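PDB 3PNU: dihydroorotase from Campylobacter jejuni subsp. jejuni, which probably catalyses the reversible, zinc-dependent cyclisation of carbamoyl aspartate to dihydroorotate, the third step of de novo pyrimidine biosynthesis. Local coordinates for residues Tyr206-Leu211 / Lys255-Ser260; Cys68-Leu73 / Glu102-Ser107; Trp331-Val336 / Val344-Ala349; Met145-Ile150 / Phe180-Ile185. All blocks are in the same frame, centred on the assembly; numbering follows the deposited sequence.

Interaction 1: Tyr206-Leu211 / Lys255-Ser260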
# COMPACT_ATOMS: atom_id res chain seq x y z
N TYR A 206 -15.41 -22.55 -6.82
CA TYR A 206 -15.53 -21.73 -8.00
C TYR A 206 -14.91 -20.39 -7.66
O TYR A 206 -14.50 -20.18 -6.52
CB TYR A 206 -17.01 -21.56 -8.39
CG TYR A 206 -17.71 -22.88 -8.72
CD1 TYR A 206 -17.70 -23.38 -10.01
CD2 TYR A 206 -18.37 -23.60 -7.74
CE1 TYR A 206 -18.31 -24.57 -10.31
CE2 TYR A 206 -19.01 -24.79 -8.05
CZ TYR A 206 -18.97 -25.27 -9.33
OH TYR A 206 -19.58 -26.45 -9.65
N ALA A 207 -14.84 -19.48 -8.62
CA ALA A 207 -14.27 -18.16 -8.35
C ALA A 207 -14.72 -17.07 -9.31
O ALA A 207 -15.15 -17.35 -10.43
CB ALA A 207 -12.74 -18.26 -8.37
N THR A 208 -14.65 -15.83 -8.84
CA THR A 208 -14.92 -14.70 -9.69
C THR A 208 -13.62 -13.90 -9.72
O THR A 208 -12.86 -13.93 -8.75
CB THR A 208 -16.08 -13.82 -9.21
OG1 THR A 208 -15.75 -13.17 -7.97
CG2 THR A 208 -17.36 -14.63 -9.04
N ILE A 209 -13.35 -13.24 -10.84
CA ILE A 209 -12.17 -12.39 -10.99
C ILE A 209 -12.58 -10.99 -11.51
O ILE A 209 -13.47 -10.88 -12.38
CB ILE A 209 -11.14 -12.97 -11.95
CG1 ILE A 209 -10.67 -14.33 -11.46
CG2 ILE A 209 -9.96 -12.04 -12.04
CD1 ILE A 209 -9.70 -15.00 -12.40
N THR A 210 -11.94 -9.95 -10.99
CA THR A 210 -12.25 -8.58 -11.36
C THR A 210 -11.47 -8.12 -12.56
O THR A 210 -10.52 -8.76 -13.03
CB THR A 210 -11.86 -7.57 -10.24
OG1 THR A 210 -10.44 -7.50 -10.15
CG2 THR A 210 -12.47 -7.97 -8.92
N LEU A 211 -11.86 -6.95 -13.05
CA LEU A 211 -11.15 -6.40 -14.15
C LEU A 211 -9.79 -5.90 -13.69
O LEU A 211 -8.77 -6.27 -14.26
CB LEU A 211 -11.96 -5.27 -14.77
CG LEU A 211 -11.25 -4.50 -15.89
CD1 LEU A 211 -10.68 -5.45 -16.89
CD2 LEU A 211 -12.23 -3.50 -16.51
N LYS A 255 -14.54 -22.86 -14.24
CA LYS A 255 -15.01 -22.53 -12.90
C LYS A 255 -14.75 -21.07 -12.48
O LYS A 255 -15.02 -20.68 -11.34
CB LYS A 255 -14.43 -23.50 -11.87
CG LYS A 255 -14.71 -24.97 -12.20
CD LYS A 255 -14.58 -25.89 -10.97
CE LYS A 255 -13.24 -25.81 -10.25
NZ LYS A 255 -13.28 -26.60 -8.96
N VAL A 256 -14.22 -20.27 -13.42
CA VAL A 256 -13.96 -18.87 -13.18
C VAL A 256 -15.01 -18.04 -13.93
O VAL A 256 -15.37 -18.36 -15.05
CB VAL A 256 -12.55 -18.49 -13.59
CG1 VAL A 256 -12.43 -16.99 -13.75
CG2 VAL A 256 -11.56 -19.02 -12.55
N MET A 257 -15.51 -16.99 -13.28
CA MET A 257 -16.54 -16.13 -13.84
C MET A 257 -16.12 -14.69 -13.63
O MET A 257 -15.46 -14.38 -12.65
CB MET A 257 -17.85 -16.34 -13.09
CG MET A 257 -18.45 -17.73 -13.22
SD MET A 257 -19.67 -18.08 -11.94
CE MET A 257 -18.64 -18.49 -10.54
N PHE A 258 -16.50 -13.80 -14.53
CA PHE A 258 -16.15 -12.42 -14.33
C PHE A 258 -17.06 -11.81 -13.28
O PHE A 258 -18.27 -12.02 -13.29
CB PHE A 258 -16.24 -11.62 -15.61
CG PHE A 258 -16.15 -10.16 -15.38
CD1 PHE A 258 -14.94 -9.57 -15.12
CD2 PHE A 258 -17.29 -9.38 -15.40
CE1 PHE A 258 -14.86 -8.21 -14.89
CE2 PHE A 258 -17.21 -8.02 -15.18
CZ PHE A 258 -15.99 -7.44 -14.92
N GLY A 259 -16.43 -11.09 -12.35
CA GLY A 259 -17.10 -10.38 -11.26
C GLY A 259 -16.27 -9.12 -11.08
O GLY A 259 -15.11 -9.19 -10.69
N SER A 260 -16.86 -7.96 -11.35
CA SER A 260 -16.10 -6.72 -11.33
C SER A 260 -15.74 -6.21 -9.96
O SER A 260 -14.76 -5.53 -9.80
CB SER A 260 -16.92 -5.61 -11.98
OG SER A 260 -18.04 -5.28 -11.14
O HOH W 1 -15.15 -10.30 -8.27
O HOH W 2 -13.44 -4.43 -11.64
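Two neighbouring parallel strands of the TIM barrel pair here, with Ala207, Thr208 and Ile209 beside Val256, Met257 and Phe258. Their short axes are inclined at 31°. Ala207 N donates to Lys255 O (3.0 Å), and Ala207 O accepts from Met257 N (2.9 Å). Ile209 N then binds Met257 O (3.0 Å). The last bond, Gly259 N to Ile209 O (3.0 Å), is nearly straight at the hydrogen, yet its donor stands 44° out of the carbonyl plane. Ile209 CD1 lies against Val256 CG1 at 3.6 Å. At the start of the pair the Tyr206 and Lys255 side chains cross at about a right angle, CD1 of Tyr206 being 3.8 Å from CB of Lys255. The lysine NZ is bound to Leu199 O and Leu205 O. Water 1 gives one hydrogen to Thr208 OG1 and one to Gly259 O. Thr208 OG1 also bonds with Glu188 and His189. Gly259 lies close to the zinc ligand His34. Strand 185-187 pairs with the other edge of strand 205-209. Helix 299-314 packs on Val256, Met257 and Phe258, and helix 285-296 touches Leu211 and Phe258.

Interaction 2: Cys68-Leu73 / Glu102-Ser107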
# COMPACT_ATOMS: atom_id res chain seq x y z
N CYS A 68 -30.69 -8.71 5.58
CA CYS A 68 -30.79 -9.98 6.30
C CYS A 68 -32.22 -10.54 6.39
O CYS A 68 -32.48 -11.44 7.19
CB CYS A 68 -30.19 -9.84 7.71
SG CYS A 68 -28.37 -9.56 7.75
N ASN A 69 -33.14 -10.02 5.57
CA ASN A 69 -34.51 -10.54 5.53
C ASN A 69 -35.15 -10.27 4.17
O ASN A 69 -34.77 -9.32 3.48
CB ASN A 69 -35.37 -10.03 6.70
CG ASN A 69 -35.64 -8.55 6.63
OD1 ASN A 69 -36.16 -8.04 5.63
ND2 ASN A 69 -35.32 -7.84 7.70
N LEU A 70 -36.13 -11.09 3.80
CA LEU A 70 -36.79 -11.00 2.48
C LEU A 70 -37.48 -9.68 2.19
O LEU A 70 -37.41 -9.17 1.06
CB LEU A 70 -37.79 -12.14 2.32
CG LEU A 70 -37.15 -13.53 2.28
CD1 LEU A 70 -38.21 -14.64 2.36
CD2 LEU A 70 -36.28 -13.68 1.04
N GLU A 71 -38.13 -9.12 3.21
CA GLU A 71 -38.86 -7.85 3.05
C GLU A 71 -37.95 -6.75 2.55
O GLU A 71 -38.26 -6.07 1.57
CB GLU A 71 -39.50 -7.42 4.39
CG GLU A 71 -40.65 -8.31 4.89
CD GLU A 71 -40.21 -9.71 5.31
OE1 GLU A 71 -41.05 -10.64 5.24
OE2 GLU A 71 -39.02 -9.90 5.68
N ASP A 72 -36.82 -6.59 3.22
CA ASP A 72 -35.87 -5.55 2.87
C ASP A 72 -35.22 -5.83 1.52
O ASP A 72 -34.94 -4.90 0.76
CB ASP A 72 -34.84 -5.41 3.99
CG ASP A 72 -35.49 -5.10 5.34
OD1 ASP A 72 -36.56 -4.44 5.35
OD2 ASP A 72 -34.94 -5.51 6.39
N LEU A 73 -35.00 -7.11 1.22
CA LEU A 73 -34.40 -7.53 -0.06
C LEU A 73 -35.35 -7.16 -1.19
O LEU A 73 -34.93 -6.55 -2.18
CB LEU A 73 -34.11 -9.04 -0.05
CG LEU A 73 -33.37 -9.69 -1.22
CD1 LEU A 73 -31.92 -9.24 -1.27
CD2 LEU A 73 -33.40 -11.20 -1.08
N GLU A 102 -33.13 -23.68 8.23
CA GLU A 102 -33.69 -24.31 7.04
C GLU A 102 -35.01 -23.67 6.63
O GLU A 102 -35.21 -23.32 5.46
CB GLU A 102 -33.85 -25.82 7.25
CG GLU A 102 -34.10 -26.64 5.97
CD GLU A 102 -35.50 -26.44 5.35
OE1 GLU A 102 -35.66 -26.76 4.14
OE2 GLU A 102 -36.42 -25.97 6.05
N LYS A 103 -35.90 -23.49 7.60
CA LYS A 103 -37.21 -22.90 7.32
C LYS A 103 -37.06 -21.55 6.61
O LYS A 103 -37.73 -21.30 5.61
CB LYS A 103 -38.05 -22.76 8.60
CG LYS A 103 -39.44 -22.18 8.36
CD LYS A 103 -40.40 -22.31 9.55
CE LYS A 103 -41.82 -21.92 9.12
NZ LYS A 103 -42.86 -22.15 10.17
N PHE A 104 -36.19 -20.69 7.11
CA PHE A 104 -36.02 -19.39 6.47
C PHE A 104 -35.42 -19.50 5.06
O PHE A 104 -35.81 -18.76 4.15
CB PHE A 104 -35.15 -18.47 7.31
CG PHE A 104 -34.81 -17.18 6.61
CD1 PHE A 104 -35.62 -16.07 6.74
CD2 PHE A 104 -33.70 -17.10 5.79
CE1 PHE A 104 -35.31 -14.89 6.09
CE2 PHE A 104 -33.38 -15.92 5.13
CZ PHE A 104 -34.20 -14.81 5.29
N LEU A 105 -34.46 -20.41 4.91
CA LEU A 105 -33.80 -20.61 3.63
C LEU A 105 -34.76 -21.15 2.58
O LEU A 105 -34.70 -20.72 1.43
CB LEU A 105 -32.59 -21.54 3.78
CG LEU A 105 -31.39 -20.97 4.55
CD1 LEU A 105 -30.32 -22.04 4.79
CD2 LEU A 105 -30.80 -19.79 3.82
N TYR A 106 -35.64 -22.07 2.98
CA TYR A 106 -36.61 -22.63 2.04
C TYR A 106 -37.54 -21.57 1.45
O TYR A 106 -37.94 -21.66 0.30
CB TYR A 106 -37.44 -23.76 2.68
CG TYR A 106 -38.52 -24.28 1.73
CD1 TYR A 106 -38.24 -25.29 0.81
CD2 TYR A 106 -39.81 -23.75 1.75
CE1 TYR A 106 -39.21 -25.75 -0.06
CE2 TYR A 106 -40.79 -24.21 0.89
CZ TYR A 106 -40.49 -25.21 -0.01
OH TYR A 106 -41.46 -25.67 -0.87
N SER A 107 -37.89 -20.57 2.24
CA SER A 107 -38.77 -19.52 1.77
C SER A 107 -38.04 -18.50 0.90
O SER A 107 -38.68 -17.75 0.16
CB SER A 107 -39.42 -18.79 2.94
OG SER A 107 -38.46 -18.05 3.68
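The Phe104 ring points its CZ end at the start of helix 70-84. Asn69 CA lies at the ring edge, near its plane, 4.3 Å from Phe104 CZ. Cys68 O and Leu70 CG approach the ring obliquely, nearest to CZ, and Leu70 CG is 4.4 Å from Phe104 CZ. The ring also stacks with Tyr100, which precedes helix 102-108. Phe104 reaches across because CG is anti to its backbone N (chi1 173°), which carries the ring out from the helix.

The second flat group is the Asn69 carboxamide. It turns back onto its own helix instead of facing the phenylalanine. Asn69 OD1 accepts from Asp72 N at 2.9 Å, almost straight (169°), with the donor nearly in line with the C=O bond. Asn69 ND2 makes a weak bond to Asp72 OD2. The carboxamide is therefore held by Asp72 at both its oxygen and its nitrogen.

Beside the ring contact, Leu70 CD1 touches Ser107 OG at 3.7 Å and lies 3.8 Å from Ser107 O. That hydroxyl donates to Phe104 O at 2.8 Å, a bond back to the preceding turn, so the methyl group meets a serine already held within its helix.

The contact is small and near the surface. It is an N-capped helix start packed on the side of the short helix 102-108. Asn69 is the N-cap of helix 70-84, and Asp101 OD1 likewise accepts from Phe104 N at the start of helix 102-108. In the chain these helices follow strands 56-59 and 90-93, in the strand-then-helix order of a TIM barrel.

Interaction 3: Trp331-Val336 / Val344-Ala349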
# COMPACT_ATOMS: atom_id res chain seq x y z
N TRP A 331 -12.51 6.71 -27.33
CA TRP A 331 -13.33 7.58 -26.49
C TRP A 331 -12.63 7.83 -25.16
O TRP A 331 -11.89 6.97 -24.66
CB TRP A 331 -14.76 7.03 -26.30
CG TRP A 331 -14.90 5.81 -25.44
CD1 TRP A 331 -14.49 4.54 -25.74
CD2 TRP A 331 -15.55 5.73 -24.17
NE1 TRP A 331 -14.82 3.68 -24.71
CE2 TRP A 331 -15.48 4.39 -23.74
CE3 TRP A 331 -16.19 6.67 -23.34
CZ2 TRP A 331 -16.02 3.96 -22.52
CZ3 TRP A 331 -16.72 6.24 -22.12
CH2 TRP A 331 -16.63 4.90 -21.72
N GLN A 332 -12.85 9.02 -24.60
CA GLN A 332 -12.22 9.39 -23.34
C GLN A 332 -13.19 9.15 -22.21
O GLN A 332 -14.38 9.45 -22.33
CB GLN A 332 -11.80 10.85 -23.34
CG GLN A 332 -10.96 11.20 -22.12
CD GLN A 332 -10.52 12.65 -22.09
OE1 GLN A 332 -11.21 13.54 -22.60
NE2 GLN A 332 -9.36 12.90 -21.48
N VAL A 333 -12.67 8.62 -21.11
CA VAL A 333 -13.50 8.30 -19.98
C VAL A 333 -13.74 9.55 -19.13
O VAL A 333 -12.79 10.23 -18.76
CB VAL A 333 -12.84 7.20 -19.09
CG1 VAL A 333 -13.79 6.77 -17.95
CG2 VAL A 333 -12.44 5.98 -19.94
N PRO A 334 -15.01 9.84 -18.82
CA PRO A 334 -15.32 10.98 -17.98
C PRO A 334 -14.51 10.95 -16.70
O PRO A 334 -14.20 9.88 -16.19
CB PRO A 334 -16.80 10.80 -17.64
CG PRO A 334 -17.35 10.00 -18.76
CD PRO A 334 -16.23 9.15 -19.29
N ASN A 335 -14.18 12.12 -16.18
CA ASN A 335 -13.42 12.20 -14.95
C ASN A 335 -14.32 12.00 -13.74
O ASN A 335 -13.84 11.80 -12.63
CB ASN A 335 -12.68 13.55 -14.89
CG ASN A 335 -11.69 13.72 -16.05
OD1 ASN A 335 -11.20 12.75 -16.62
ND2 ASN A 335 -11.41 14.96 -16.39
N VAL A 336 -15.63 12.03 -13.97
CA VAL A 336 -16.61 11.84 -12.90
C VAL A 336 -18.00 11.54 -13.49
O VAL A 336 -18.29 11.88 -14.63
CB VAL A 336 -16.69 13.12 -12.00
CG1 VAL A 336 -17.16 14.31 -12.82
CG2 VAL A 336 -17.60 12.90 -10.79
N VAL A 344 -18.92 10.54 -8.50
CA VAL A 344 -18.02 9.40 -8.38
C VAL A 344 -16.95 9.42 -9.43
O VAL A 344 -17.21 9.77 -10.58
CB VAL A 344 -18.82 8.09 -8.53
CG1 VAL A 344 -17.91 6.89 -8.49
CG2 VAL A 344 -19.91 7.99 -7.43
N VAL A 345 -15.73 9.03 -9.04
CA VAL A 345 -14.60 8.97 -9.95
C VAL A 345 -14.54 7.55 -10.48
O VAL A 345 -14.45 6.60 -9.72
CB VAL A 345 -13.25 9.29 -9.25
CG1 VAL A 345 -12.12 9.30 -10.28
CG2 VAL A 345 -13.32 10.64 -8.50
N PRO A 346 -14.58 7.41 -11.80
CA PRO A 346 -14.54 6.08 -12.40
C PRO A 346 -13.13 5.59 -12.59
O PRO A 346 -12.20 6.37 -12.53
CB PRO A 346 -15.16 6.32 -13.77
CG PRO A 346 -14.66 7.66 -14.14
CD PRO A 346 -14.66 8.46 -12.83
N TYR A 347 -13.02 4.28 -12.82
CA TYR A 347 -11.77 3.61 -13.08
C TYR A 347 -11.33 4.03 -14.46
O TYR A 347 -12.18 4.36 -15.30
CB TYR A 347 -11.98 2.08 -13.02
CG TYR A 347 -10.75 1.25 -13.37
CD1 TYR A 347 -9.60 1.31 -12.60
CD2 TYR A 347 -10.76 0.37 -14.44
CE1 TYR A 347 -8.48 0.55 -12.92
CE2 TYR A 347 -9.63 -0.41 -14.75
CZ TYR A 347 -8.50 -0.31 -13.97
OH TYR A 347 -7.37 -1.04 -14.25
N MET A 348 -10.03 4.05 -14.71
CA MET A 348 -9.51 4.47 -16.01
C MET A 348 -9.93 5.93 -16.32
O MET A 348 -9.84 6.37 -17.46
CB MET A 348 -10.02 3.52 -17.09
CG MET A 348 -9.39 2.14 -17.09
SD MET A 348 -7.83 2.09 -18.00
CE MET A 348 -7.32 0.37 -17.79
N ALA A 349 -10.39 6.67 -15.31
CA ALA A 349 -10.81 8.06 -15.49
C ALA A 349 -9.82 8.81 -16.38
O ALA A 349 -8.60 8.60 -16.28
CB ALA A 349 -10.92 8.75 -14.14
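Val333 and the carbonyl of Pro334 pack against a type II beta turn, Pro346 to Ala349, in the loop that leads into strand 352-357. The turn closes with a weak bond from Ala349 N to Pro346 O. Met348 has the positive phi (60°) expected at its third position.

Val333 has CG1 anti to its backbone N (chi1 -175°). This sends CG1 to Pro346 CG, 4.0 Å away, while CG2 lies 3.6 Å from Met348 O. The Met348 carbonyl oxygen thus faces the branch point of the valine, with Val333 CB at 3.5 Å. Pro346, puckered C-gamma endo, turns its CG and CD toward two carbonyl oxygens. Its CG is only 3.1 Å from Pro334 O, a tight fit, and its CD is 3.4 Å from Asn335 O. Val345 CG1 also touches Asn335 O.

Further along, Val336 meets the backbone of Val344. Strand 331-332 is an outer strand of the small antiparallel sheet beside the barrel, and Val333 bonds through its backbone to Gly350 and Glu351. Val344 bonds in the same way to Tyr337. The Val344 side chain lies about 6 Å from that of His265, a predicted substrate-binding residue.

The Val336 rotamer puts CG1 between its backbone N and carbonyl carbon (chi1 62°). CG2 is then anti to the backbone N and comes 3.2 Å from Val344 O, and the same oxygen receives a CA-H...O contact from Val336 CA.

Interaction 4: Met145-Ile150 / Phe180-Ile185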
# COMPACT_ATOMS: atom_id res chain seq x y z
N MET A 145 -28.32 -24.85 2.84
CA MET A 145 -27.91 -24.20 1.59
C MET A 145 -27.52 -25.23 0.58
O MET A 145 -27.82 -25.10 -0.61
CB MET A 145 -26.77 -23.22 1.80
CG MET A 145 -27.19 -21.95 2.49
SD MET A 145 -25.86 -20.75 2.68
CE MET A 145 -25.41 -20.40 0.97
N SER A 146 -26.85 -26.27 1.06
CA SER A 146 -26.39 -27.34 0.22
C SER A 146 -27.62 -28.08 -0.35
O SER A 146 -27.76 -28.22 -1.56
CB SER A 146 -25.46 -28.26 1.03
OG SER A 146 -24.76 -29.17 0.20
N ASP A 147 -28.52 -28.50 0.54
CA ASP A 147 -29.74 -29.22 0.14
C ASP A 147 -30.58 -28.40 -0.85
O ASP A 147 -31.03 -28.94 -1.87
CB ASP A 147 -30.59 -29.57 1.38
CG ASP A 147 -29.89 -30.57 2.33
OD1 ASP A 147 -28.91 -31.22 1.90
OD2 ASP A 147 -30.32 -30.68 3.50
N LEU A 148 -30.75 -27.10 -0.55
CA LEU A 148 -31.54 -26.18 -1.37
C LEU A 148 -30.79 -25.61 -2.60
O LEU A 148 -31.30 -24.71 -3.30
CB LEU A 148 -32.05 -25.03 -0.50
CG LEU A 148 -32.93 -25.40 0.70
CD1 LEU A 148 -33.28 -24.15 1.52
CD2 LEU A 148 -34.19 -26.12 0.23
N ASN A 149 -29.58 -26.10 -2.85
CA ASN A 149 -28.80 -25.66 -3.99
C ASN A 149 -28.57 -24.14 -4.00
O ASN A 149 -28.56 -23.52 -5.05
CB ASN A 149 -29.50 -26.13 -5.28
CG ASN A 149 -28.62 -26.00 -6.51
OD1 ASN A 149 -27.40 -26.16 -6.44
ND2 ASN A 149 -29.24 -25.74 -7.65
N ILE A 150 -28.41 -23.55 -2.81
CA ILE A 150 -28.10 -22.12 -2.70
C ILE A 150 -26.57 -22.04 -2.56
O ILE A 150 -25.98 -22.80 -1.81
CB ILE A 150 -28.73 -21.47 -1.47
CG1 ILE A 150 -30.22 -21.77 -1.40
CG2 ILE A 150 -28.48 -19.94 -1.46
CD1 ILE A 150 -30.90 -21.20 -0.16
N PHE A 180 -18.44 -29.62 3.47
CA PHE A 180 -19.71 -29.38 2.78
C PHE A 180 -19.50 -29.59 1.29
O PHE A 180 -19.60 -28.66 0.51
CB PHE A 180 -20.20 -27.97 3.09
CG PHE A 180 -20.39 -27.71 4.57
CD1 PHE A 180 -21.54 -28.13 5.22
CD2 PHE A 180 -19.42 -27.05 5.30
CE1 PHE A 180 -21.71 -27.90 6.58
CE2 PHE A 180 -19.60 -26.82 6.64
CZ PHE A 180 -20.74 -27.24 7.28
N PRO A 181 -19.26 -30.84 0.90
CA PRO A 181 -18.90 -31.17 -0.47
C PRO A 181 -19.94 -30.98 -1.54
O PRO A 181 -19.59 -31.00 -2.72
CB PRO A 181 -18.46 -32.64 -0.39
CG PRO A 181 -19.17 -33.19 0.81
CD PRO A 181 -19.44 -32.04 1.74
N ARG A 182 -21.20 -30.79 -1.17
CA ARG A 182 -22.25 -30.57 -2.16
C ARG A 182 -22.63 -29.10 -2.20
O ARG A 182 -23.55 -28.72 -2.92
CB ARG A 182 -23.48 -31.43 -1.85
CG ARG A 182 -23.18 -32.94 -1.81
CD ARG A 182 -24.40 -33.76 -1.41
NE ARG A 182 -25.05 -33.25 -0.20
CZ ARG A 182 -24.66 -33.49 1.06
NH1 ARG A 182 -23.58 -34.23 1.32
NH2 ARG A 182 -25.36 -32.96 2.06
N LEU A 183 -21.94 -28.28 -1.42
CA LEU A 183 -22.20 -26.84 -1.41
C LEU A 183 -21.35 -26.15 -2.48
O LEU A 183 -20.17 -26.46 -2.63
CB LEU A 183 -21.83 -26.27 -0.05
CG LEU A 183 -22.05 -24.78 0.25
CD1 LEU A 183 -23.54 -24.38 0.20
CD2 LEU A 183 -21.50 -24.45 1.61
N LYS A 184 -21.93 -25.23 -3.24
CA LYS A 184 -21.15 -24.46 -4.18
C LYS A 184 -20.57 -23.31 -3.38
O LYS A 184 -21.30 -22.56 -2.73
CB LYS A 184 -21.98 -23.93 -5.34
CG LYS A 184 -22.33 -24.99 -6.34
CD LYS A 184 -23.19 -24.43 -7.46
CE LYS A 184 -23.68 -25.54 -8.34
NZ LYS A 184 -24.87 -25.11 -9.09
N ILE A 185 -19.25 -23.20 -3.42
CA ILE A 185 -18.55 -22.18 -2.69
C ILE A 185 -17.79 -21.33 -3.70
O ILE A 185 -16.88 -21.82 -4.37
CB ILE A 185 -17.57 -22.79 -1.67
CG1 ILE A 185 -18.31 -23.73 -0.71
CG2 ILE A 185 -16.86 -21.71 -0.91
CD1 ILE A 185 -17.42 -24.49 0.29
O HOH W 3 -22.52 -30.14 0.95
O HOH W 4 -25.76 -27.59 -3.35
O HOH W 5 -26.79 -31.26 0.18
O HOH W 6 -24.66 -24.63 -3.12
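Water does most of the polar work between Ser146 and Arg182. Water 3 joins Ser146 OG (2.6 Å) to Arg182 N. Water 4 donates to both Ser146 O and Arg182 O. Water 5 sits between Ser146 OG, Asp147 OD1 and Arg182 NE, and it is 2.7 Å from NE. Further along, water 6 donates to Ile150 O at 2.6 Å and accepts from Lys184 N at 2.8 Å. These bridges satisfy backbone groups on both segments.

Direct polar contacts are few. Ser146 has OG anti to its backbone N (chi1 -168°), which places the hydroxyl 3.3 Å from Arg182 CB. Asp147 OD1 and Arg182 NH2 form a long salt bridge at 4.0 Å. The carboxylate and guanidinium planes are only 20° apart. Asp147 OD1 and water 5 both lie at the guanidinium edge, so water 5 supplements the direct pairing. Water 3 is over the centre of one guanidinium face.

The apolar part is Leu183. Its CD1 rests 3.8 Å from Met145 CB and 3.5 Å from Ile150 O. Lys184 stretches toward Asn149, but its NZ bonds to Ile313 O.

One segment ends helix 135-147 and the other follows helix 170-179; both lead toward barrel strands. Helix 135-147 stops in a Schellman motif, with Ile150 N bonded to Met145 O, Asn149 N to Ser146 O, and Asn149 at positive phi. Helix 170-179 gives way to a type I turn from Phe180 to Leu183. Strands 152-154 and 185-187 follow and lie side by side in the sheet, an arrangement typical of helix-to-strand returns in a TIM barrel.

Along the chain interaction 2 comes first, then 4, 1 and 3, each closing before the next opens. Interactions 1 and 4 touch: Ile185, which leads the strand 185-187, meets Tyr206 on the next strand, with Tyr206 N 2.9 Å from Ile185 O, a probable hydrogen bond. Interactions 2 and 4 also touch, through Leu105 and Tyr106 on helix 102-108 packing on Met145, Leu148 and Ile150. These three contacts thus form a continuous path from the outer helices to the barrel strands near the zinc site. Interaction 3 touches none of the others, though its nearest atoms come about 4 Å from interaction 1; its centre is about 40 Å from that of interaction 4.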